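PDB 3IUP: putative NADPH:quinone oxidoreductase from Ralstonia eutropha, which binds NADPH and probably uses it to reduce quinones, as an oxidoreductase with a GroES-like domain. Local coordinates for residues 25-30 and 128-133; 35-40 and 100-105. One frame throughout, in Å; residues are numbered along the deposited sequence. Where two conformers were deposited one is given.

Contact 1: 25-30 and 128-133; sequences IDTPHP and SQYRCI. With EDO (1,2-ethanediol), chain F.
At the surface of the GroES-like beta domain, the loop leaving strand 17-26 passes over strand 130-134, and Thr27, Pro28 and Pro30 rest on Tyr130 and Cys132. The two segments run in roughly the same direction, but no hydrogen bond joins them; the contact is made by small apolar groups. Thr27 meets Tyr130 through its methyl: CG2 lies anti to the backbone N (OG1 at chi1 -51°) and comes within 3.9 Å of Tyr130 CB, so the base of the tyrosine side chain is touched, with the methyl lying obliquely to the ring. Farther along, the pyrrolidine of Pro28 sits over Cys132, its CG 4.0 Å from Cys132 CB. The thiol itself reaches on to Pro30. With chi1 at -176°, SG of Cys132 is turned away from its own backbone N and comes to 3.7 Å from Pro30 CA and 4.0 Å from Pro30 CB. Cys132 is thus shared by two prolines, one on its methylene and one on its sulfur. Asp26, at the end of strand 17-26, instead turns OD1 to a 1,2-ethanediol, probably from the crystallisation liquor: Asp26 OD1 accepts hydrogen bonds from O1 (2.9 Å) and O2 (3.0 Å) of the diol.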
ATOM      1  N   ILE A  25     -38.859 -19.555  -4.934  1.00 20.73           N
ATOM      2  CA  ILE A  25     -39.023 -18.138  -4.516  1.00 22.79           C
ATOM      3  C   ILE A  25     -40.253 -17.549  -5.211  1.00 23.09           C
ATOM      4  O   ILE A  25     -40.391 -17.686  -6.425  1.00 21.97           O
ATOM      5  CB  ILE A  25     -37.726 -17.325  -4.928  1.00 23.25           C
ATOM      6  CG1 ILE A  25     -36.482 -17.897  -4.251  1.00 27.32           C
ATOM      7  CG2 ILE A  25     -37.793 -15.849  -4.565  1.00 26.45           C
ATOM      8  CD1 ILE A  25     -36.577 -17.922  -2.768  1.00 27.67           C
ATOM      9  N   ASP A  26     -41.184 -16.942  -4.464  1.00 24.34           N
ATOM     10  CA  ASP A  26     -42.353 -16.361  -5.113  1.00 26.44           C
ATOM     11  C   ASP A  26     -41.842 -15.261  -6.013  1.00 25.22           C
ATOM     12  O   ASP A  26     -40.947 -14.536  -5.641  1.00 26.38           O
ATOM     13  CB  ASP A  26     -43.366 -15.771  -4.127  1.00 27.72           C
ATOM     14  CG  ASP A  26     -43.975 -16.820  -3.186  1.00 32.72           C
ATOM     15  OD1 ASP A  26     -43.914 -18.051  -3.484  1.00 35.88           O
ATOM     16  OD2 ASP A  26     -44.518 -16.393  -2.130  1.00 37.17           O
ATOM     17  N   THR A  27     -42.387 -15.158  -7.203  1.00 25.63           N
ATOM     18  CA  THR A  27     -41.944 -14.142  -8.124  1.00 25.10           C
ATOM     19  C   THR A  27     -42.734 -12.831  -7.879  1.00 26.69           C
ATOM     20  O   THR A  27     -43.941 -12.846  -7.936  1.00 25.68           O
ATOM     21  CB  THR A  27     -42.177 -14.600  -9.525  1.00 25.73           C
ATOM     22  OG1 THR A  27     -41.600 -15.925  -9.701  1.00 22.41           O
ATOM     23  CG2 THR A  27     -41.573 -13.584 -10.482  1.00 24.62           C
ATOM     24  N   PRO A  28     -42.047 -11.707  -7.585  1.00 27.98           N
ATOM     25  CA  PRO A  28     -42.810 -10.483  -7.350  1.00 28.67           C
ATOM     26  C   PRO A  28     -43.444  -9.925  -8.613  1.00 29.13           C
ATOM     27  O   PRO A  28     -43.023 -10.234  -9.735  1.00 29.33           O
ATOM     28  CB  PRO A  28     -41.748  -9.505  -6.823  1.00 28.50           C
ATOM     29  CG  PRO A  28     -40.624 -10.323  -6.401  1.00 29.30           C
ATOM     30  CD  PRO A  28     -40.618 -11.498  -7.314  1.00 28.10           C
ATOM     31  N   HIS A  29     -44.489  -9.129  -8.432  1.00 29.07           N
ATOM     32  CA  HIS A  29     -44.950  -8.258  -9.496  1.00 29.92           C
ATOM     33  C   HIS A  29     -44.271  -6.923  -9.227  1.00 28.75           C
ATOM     34  O   HIS A  29     -44.171  -6.496  -8.069  1.00 28.25           O
ATOM     35  CB  HIS A  29     -46.454  -8.114  -9.463  1.00 30.62           C
ATOM     36  CG  HIS A  29     -47.179  -9.335  -9.935  1.00 36.23           C
ATOM     37  ND1 HIS A  29     -47.254  -9.691 -11.267  1.00 39.45           N
ATOM     38  CD2 HIS A  29     -47.862 -10.288  -9.249  1.00 39.94           C
ATOM     39  CE1 HIS A  29     -47.966 -10.802 -11.382  1.00 41.10           C
ATOM     40  NE2 HIS A  29     -48.348 -11.181 -10.174  1.00 41.07           N
ATOM     41  N   PRO A  30     -43.766  -6.267 -10.281  1.00 27.60           N
ATOM     42  CA  PRO A  30     -42.984  -5.049 -10.065  1.00 26.88           C
ATOM     43  C   PRO A  30     -43.818  -3.853  -9.585  1.00 26.31           C
ATOM     44  O   PRO A  30     -44.922  -3.670 -10.067  1.00 26.34           O
ATOM     45  CB  PRO A  30     -42.416  -4.758 -11.452  1.00 27.21           C
ATOM     46  CG  PRO A  30     -43.284  -5.463 -12.390  1.00 27.78           C
ATOM     47  CD  PRO A  30     -43.790  -6.663 -11.692  1.00 27.30           C
ATOM     48  N   SER A 128     -30.933 -16.729 -10.870  1.00 15.79           N
ATOM     49  CA  SER A 128     -32.388 -16.721 -10.545  1.00 16.61           C
ATOM     50  C   SER A 128     -33.125 -16.753 -11.841  1.00 16.14           C
ATOM     51  O   SER A 128     -32.713 -16.118 -12.816  1.00 16.01           O
ATOM     52  CB  SER A 128     -32.825 -15.434  -9.814  1.00 17.99           C
ATOM     53  OG  SER A 128     -32.066 -15.231  -8.626  1.00 22.26           O
ATOM     54  N   GLN A 129     -34.247 -17.456 -11.888  1.00 15.83           N
ATOM     55  CA  GLN A 129     -35.016 -17.421 -13.122  1.00 15.61           C
ATOM     56  C   GLN A 129     -35.570 -16.030 -13.439  1.00 16.23           C
ATOM     57  O   GLN A 129     -35.576 -15.615 -14.617  1.00 15.56           O
ATOM     58  CB  GLN A 129     -36.161 -18.414 -13.055  1.00 16.31           C
ATOM     59  CG  GLN A 129     -35.736 -19.856 -13.107  1.00 17.69           C
ATOM     60  CD  GLN A 129     -36.923 -20.807 -13.174  1.00 16.57           C
ATOM     61  OE1 GLN A 129     -37.239 -21.476 -12.210  1.00 19.06           O
ATOM     62  NE2 GLN A 129     -37.583 -20.864 -14.345  1.00 20.44           N
ATOM     63  N   TYR A 130     -36.036 -15.335 -12.399  1.00 16.18           N
ATOM     64  CA  TYR A 130     -36.671 -13.985 -12.564  1.00 16.89           C
ATOM     65  C   TYR A 130     -36.143 -13.081 -11.522  1.00 17.85           C
ATOM     66  O   TYR A 130     -35.967 -13.521 -10.378  1.00 17.74           O
ATOM     67  CB  TYR A 130     -38.202 -14.074 -12.386  1.00 16.93           C
ATOM     68  CG  TYR A 130     -38.823 -14.823 -13.506  1.00 18.01           C
ATOM     69  CD1 TYR A 130     -39.152 -14.171 -14.688  1.00 18.30           C
ATOM     70  CD2 TYR A 130     -39.039 -16.196 -13.410  1.00 19.86           C
ATOM     71  CE1 TYR A 130     -39.691 -14.880 -15.750  1.00 20.79           C
ATOM     72  CE2 TYR A 130     -39.552 -16.918 -14.465  1.00 22.35           C
ATOM     73  CZ  TYR A 130     -39.878 -16.258 -15.627  1.00 22.48           C
ATOM     74  OH  TYR A 130     -40.395 -16.943 -16.700  1.00 25.88           O
ATOM     75  N   ARG A 131     -35.890 -11.815 -11.902  1.00 16.91           N
ATOM     76  CA  ARG A 131     -35.485 -10.790 -10.924  1.00 17.74           C
ATOM     77  C   ARG A 131     -36.309  -9.543 -11.127  1.00 18.65           C
ATOM     78  O   ARG A 131     -36.480  -9.100 -12.270  1.00 17.47           O
ATOM     79  CB  ARG A 131     -33.973 -10.493 -11.007  1.00 18.73           C
ATOM     80  CG  ARG A 131     -33.157 -11.511 -10.222  1.00 22.22           C
ATOM     81  CD  ARG A 131     -33.166 -11.221  -8.724  1.00 22.53           C
ATOM     82  NE  ARG A 131     -32.229 -10.144  -8.419  1.00 23.76           N
ATOM     83  CZ  ARG A 131     -32.541  -8.957  -7.901  1.00 26.64           C
ATOM     84  NH1 ARG A 131     -33.801  -8.657  -7.561  1.00 25.26           N
ATOM     85  NH2 ARG A 131     -31.577  -8.070  -7.684  1.00 25.67           N
ATOM     86  N   CYS A 132     -36.818  -9.023 -10.018  1.00 17.94           N
ATOM     87  CA  CYS A 132     -37.582  -7.793  -9.957  1.00 20.07           C
ATOM     88  C   CYS A 132     -36.656  -6.709  -9.473  1.00 20.72           C
ATOM     89  O   CYS A 132     -36.156  -6.759  -8.334  1.00 22.86           O
ATOM     90  CB  CYS A 132     -38.737  -7.926  -9.002  1.00 19.40           C
ATOM     91  SG  CYS A 132     -39.773  -6.456  -8.986  1.00 25.59           S
ATOM     92  N   ILE A 133     -36.315  -5.804 -10.369  1.00 22.02           N
ATOM     93  CA  ILE A 133     -35.333  -4.797 -10.032  1.00 23.67           C
ATOM     94  C   ILE A 133     -35.743  -3.438 -10.524  1.00 22.81           C
ATOM     95  O   ILE A 133     -36.532  -3.345 -11.430  1.00 22.38           O
ATOM     96  CB  ILE A 133     -33.946  -5.149 -10.538  1.00 25.17           C
ATOM     97  CG1 ILE A 133     -33.780  -4.878 -12.001  1.00 26.36           C
ATOM     98  CG2 ILE A 133     -33.590  -6.622 -10.254  1.00 29.44           C
ATOM     99  CD1 ILE A 133     -32.327  -4.566 -12.275  1.00 30.23           C
TER
HETATM  100  C1  EDO F 381     -43.273 -21.728  -3.213  1.00 54.84           C
HETATM  101  O1  EDO F 381     -42.431 -20.567  -3.346  1.00 53.97           O
HETATM  102  C2  EDO F 381     -44.097 -21.643  -1.941  1.00 54.31           C
HETATM  103  O2  EDO F 381     -44.833 -20.417  -1.892  1.00 55.55           O

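Contact 2: 35-40 and 100-105; sequences VLIRIE and GVVVEA
Val35, Ile37 and Val102 form the buried apolar centre of this antiparallel strand pair in the GroES-like domain. Val102 sends CG1 to within 3.8 Å of Val35 CB, while its CG2 turns to Ile37 CG1; Val119 of strand 118-121 packs on the same face. On the other face, Leu36 and Glu104 lie side by side, the leucine CD2 against the carboxylate end, and Leu36 CD2 also meets Val103 CG2. A classic beta bulge shifts the register by one residue, Val103 and Glu104 both facing Leu36. Leu36 O therefore takes a firm bond from Val103 N (2.9 Å) and a weak one from Glu104 N (3.4 Å), and Leu36 N answers with a nearly straight bond to Glu104 O (2.8 Å, 173° at the hydrogen). At the polar edge, Arg38 lies beside Val101 and bends at chi3 (65°), turning NE and NH2 of Arg38 onto Glu40 OE2, which lies 2.8 Å from each and almost in the guanidinium plane. Arg38 NH1 lies 3.5 Å from Val103 CG1. Glu104 OE1 accepts a hydrogen bond from His29 ND1. The salt bridge within one strand fixes the guanidinium's rotation and probably offsets its charge where it lies against the valines.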
ATOM      1  N   VAL A  35     -39.059  -3.411 -12.836  1.00 18.41           N
ATOM      2  CA  VAL A  35     -39.342  -4.335 -13.951  1.00 17.92           C
ATOM      3  C   VAL A  35     -39.027  -5.752 -13.508  1.00 18.48           C
ATOM      4  O   VAL A  35     -38.224  -5.950 -12.596  1.00 19.60           O
ATOM      5  CB  VAL A  35     -38.552  -3.973 -15.220  1.00 18.07           C
ATOM      6  CG1 VAL A  35     -38.970  -2.530 -15.724  1.00 16.30           C
ATOM      7  CG2 VAL A  35     -37.029  -4.073 -14.990  1.00 17.10           C
ATOM      8  N   LEU A  36     -39.640  -6.731 -14.161  1.00 18.01           N
ATOM      9  CA  LEU A  36     -39.349  -8.114 -13.904  1.00 16.99           C
ATOM     10  C   LEU A  36     -38.594  -8.629 -15.092  1.00 17.23           C
ATOM     11  O   LEU A  36     -39.099  -8.558 -16.218  1.00 16.81           O
ATOM     12  CB  LEU A  36     -40.634  -8.923 -13.724  1.00 17.13           C
ATOM     13  CG  LEU A  36     -40.421 -10.367 -13.245  1.00 18.43           C
ATOM     14  CD1 LEU A  36     -39.899 -10.361 -11.807  1.00 17.81           C
ATOM     15  CD2 LEU A  36     -41.740 -11.150 -13.397  1.00 20.46           C
ATOM     16  N   ILE A  37     -37.385  -9.156 -14.840  1.00 17.44           N
ATOM     17  CA  ILE A  37     -36.528  -9.682 -15.892  1.00 16.65           C
ATOM     18  C   ILE A  37     -36.474 -11.192 -15.843  1.00 16.43           C
ATOM     19  O   ILE A  37     -36.245 -11.785 -14.771  1.00 17.38           O
ATOM     20  CB  ILE A  37     -35.104  -9.149 -15.795  1.00 17.09           C
ATOM     21  CG1 ILE A  37     -35.081  -7.614 -15.836  1.00 18.13           C
ATOM     22  CG2 ILE A  37     -34.237  -9.769 -16.883  1.00 18.60           C
ATOM     23  CD1 ILE A  37     -33.764  -7.091 -15.264  1.00 17.43           C
ATOM     24  N   ARG A  38     -36.689 -11.834 -16.989  1.00 16.69           N
ATOM     25  CA  ARG A  38     -36.425 -13.269 -17.117  1.00 16.83           C
ATOM     26  C   ARG A  38     -34.937 -13.396 -17.465  1.00 16.93           C
ATOM     27  O   ARG A  38     -34.539 -13.058 -18.570  1.00 15.64           O
ATOM     28  CB  ARG A  38     -37.274 -13.899 -18.240  1.00 16.90           C
ATOM     29  CG  ARG A  38     -37.108 -15.437 -18.336  1.00 17.48           C
ATOM     30  CD  ARG A  38     -37.935 -16.081 -19.420  1.00 21.79           C
ATOM     31  NE  ARG A  38     -37.477 -15.615 -20.711  1.00 24.92           N
ATOM     32  CZ  ARG A  38     -38.209 -14.929 -21.591  1.00 25.92           C
ATOM     33  NH1 ARG A  38     -39.497 -14.682 -21.367  1.00 29.24           N
ATOM     34  NH2 ARG A  38     -37.666 -14.550 -22.730  1.00 27.06           N
ATOM     35  N   ILE A  39     -34.128 -13.895 -16.526  1.00 15.90           N
ATOM     36  CA  ILE A  39     -32.671 -13.882 -16.709  0.60 17.20           C
ATOM     37  C   ILE A  39     -32.260 -15.086 -17.573  1.00 16.62           C
ATOM     38  O   ILE A  39     -32.632 -16.216 -17.292  1.00 17.00           O
ATOM     39  CB  ILE A  39     -31.931 -13.871 -15.366  0.60 16.53           C
ATOM     40  CG1 ILE A  39     -32.333 -12.631 -14.552  0.60 18.08           C
ATOM     41  CG2 ILE A  39     -30.406 -13.887 -15.610  0.60 17.70           C
ATOM     42  CD1 ILE A  39     -31.913 -12.674 -13.090  0.60 17.55           C
ATOM     43  N   GLU A  40     -31.529 -14.801 -18.649  1.00 16.79           N
ATOM     44  CA  GLU A  40     -31.124 -15.837 -19.613  1.00 17.03           C
ATOM     45  C   GLU A  40     -29.611 -16.037 -19.686  1.00 17.86           C
ATOM     46  O   GLU A  40     -29.140 -16.975 -20.358  1.00 16.68           O
ATOM     47  CB  GLU A  40     -31.712 -15.530 -20.997  1.00 18.06           C
ATOM     48  CG  GLU A  40     -33.230 -15.570 -20.933  1.00 19.59           C
ATOM     49  CD  GLU A  40     -33.922 -15.395 -22.246  1.00 25.60           C
ATOM     50  OE1 GLU A  40     -33.272 -15.035 -23.220  1.00 26.84           O
ATOM     51  OE2 GLU A  40     -35.144 -15.706 -22.299  1.00 28.60           O
ATOM     52  N   GLY A 100     -31.155 -10.414 -19.504  1.00 17.57           N
ATOM     53  CA  GLY A 100     -32.333 -11.145 -19.891  1.00 17.43           C
ATOM     54  C   GLY A 100     -33.361 -10.239 -20.533  1.00 18.02           C
ATOM     55  O   GLY A 100     -33.050  -9.136 -20.995  1.00 19.06           O
ATOM     56  N   VAL A 101     -34.603 -10.695 -20.505  1.00 18.12           N
ATOM     57  CA  VAL A 101     -35.695  -9.988 -21.153  1.00 17.94           C
ATOM     58  C   VAL A 101     -36.703  -9.468 -20.123  1.00 17.49           C
ATOM     59  O   VAL A 101     -37.061 -10.169 -19.189  1.00 16.28           O
ATOM     60  CB  VAL A 101     -36.390 -10.896 -22.147  1.00 18.08           C
ATOM     61  CG1 VAL A 101     -37.591 -10.168 -22.797  1.00 19.53           C
ATOM     62  CG2 VAL A 101     -35.396 -11.338 -23.215  1.00 18.34           C
ATOM     63  N   VAL A 102     -37.141  -8.231 -20.305  1.00 18.07           N
ATOM     64  CA  VAL A 102     -38.139  -7.632 -19.432  1.00 17.55           C
ATOM     65  C   VAL A 102     -39.499  -8.144 -19.850  1.00 18.01           C
ATOM     66  O   VAL A 102     -39.936  -7.908 -20.984  1.00 18.90           O
ATOM     67  CB  VAL A 102     -38.136  -6.101 -19.484  1.00 17.12           C
ATOM     68  CG1 VAL A 102     -39.311  -5.549 -18.647  1.00 17.31           C
ATOM     69  CG2 VAL A 102     -36.798  -5.503 -18.970  1.00 17.39           C
ATOM     70  N   VAL A 103     -40.131  -8.877 -18.945  1.00 17.74           N
ATOM     71  CA  VAL A 103     -41.411  -9.538 -19.186  1.00 18.07           C
ATOM     72  C   VAL A 103     -42.566  -8.898 -18.426  1.00 18.86           C
ATOM     73  O   VAL A 103     -43.723  -9.168 -18.748  1.00 19.76           O
ATOM     74  CB  VAL A 103     -41.362 -11.046 -18.780  1.00 17.80           C
ATOM     75  CG1 VAL A 103     -40.372 -11.806 -19.665  1.00 19.50           C
ATOM     76  CG2 VAL A 103     -41.020 -11.195 -17.303  1.00 18.34           C
ATOM     77  N   GLU A 104     -42.287  -8.095 -17.401  1.00 19.03           N
ATOM     78  CA  GLU A 104     -43.326  -7.276 -16.759  1.00 19.91           C
ATOM     79  C   GLU A 104     -42.705  -5.936 -16.409  1.00 19.38           C
ATOM     80  O   GLU A 104     -41.536  -5.856 -16.046  1.00 17.89           O
ATOM     81  CB  GLU A 104     -43.852  -7.901 -15.471  1.00 21.14           C
ATOM     82  CG  GLU A 104     -44.665  -9.176 -15.641  1.00 25.18           C
ATOM     83  CD  GLU A 104     -45.207  -9.740 -14.315  1.00 31.28           C
ATOM     84  OE1 GLU A 104     -45.537  -8.971 -13.382  1.00 34.27           O
ATOM     85  OE2 GLU A 104     -45.327 -10.976 -14.232  1.00 35.02           O
ATOM     86  N   ALA A 105     -43.511  -4.894 -16.452  1.00 19.02           N
ATOM     87  CA  ALA A 105     -43.049  -3.545 -16.130  1.00 18.95           C
ATOM     88  C   ALA A 105     -44.068  -2.839 -15.228  1.00 19.35           C
ATOM     89  O   ALA A 105     -45.286  -2.942 -15.424  1.00 19.44           O
ATOM     90  CB  ALA A 105     -42.807  -2.740 -17.407  1.00 18.57           C
TER

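In the fold
Contact 1 is a surface contact with no hydrogen bond between its two segments, whereas contact 2 is partly buried and built on backbone pairing, with nearly three times the buried area. Their centres lie about 9 Å apart, and both reach the same sheet: strand 34-43 pairs with 98-105 along one edge and with 130-134 along the other, where Arg131 O stands 2.7 Å from Ile37 N in a probable hydrogen bond. The loop of contact 1 also reaches contact 2, Thr27 on Leu36 and Pro30 CD 3.4 Å from Glu104 OE1, while Cys132 of the neighbouring strand touches Leu36 as well. Contact 2, nested in sequence within contact 1, is joined by strand hydrogen bonds; the outer pair rests on methyl, proline and sulfur contacts.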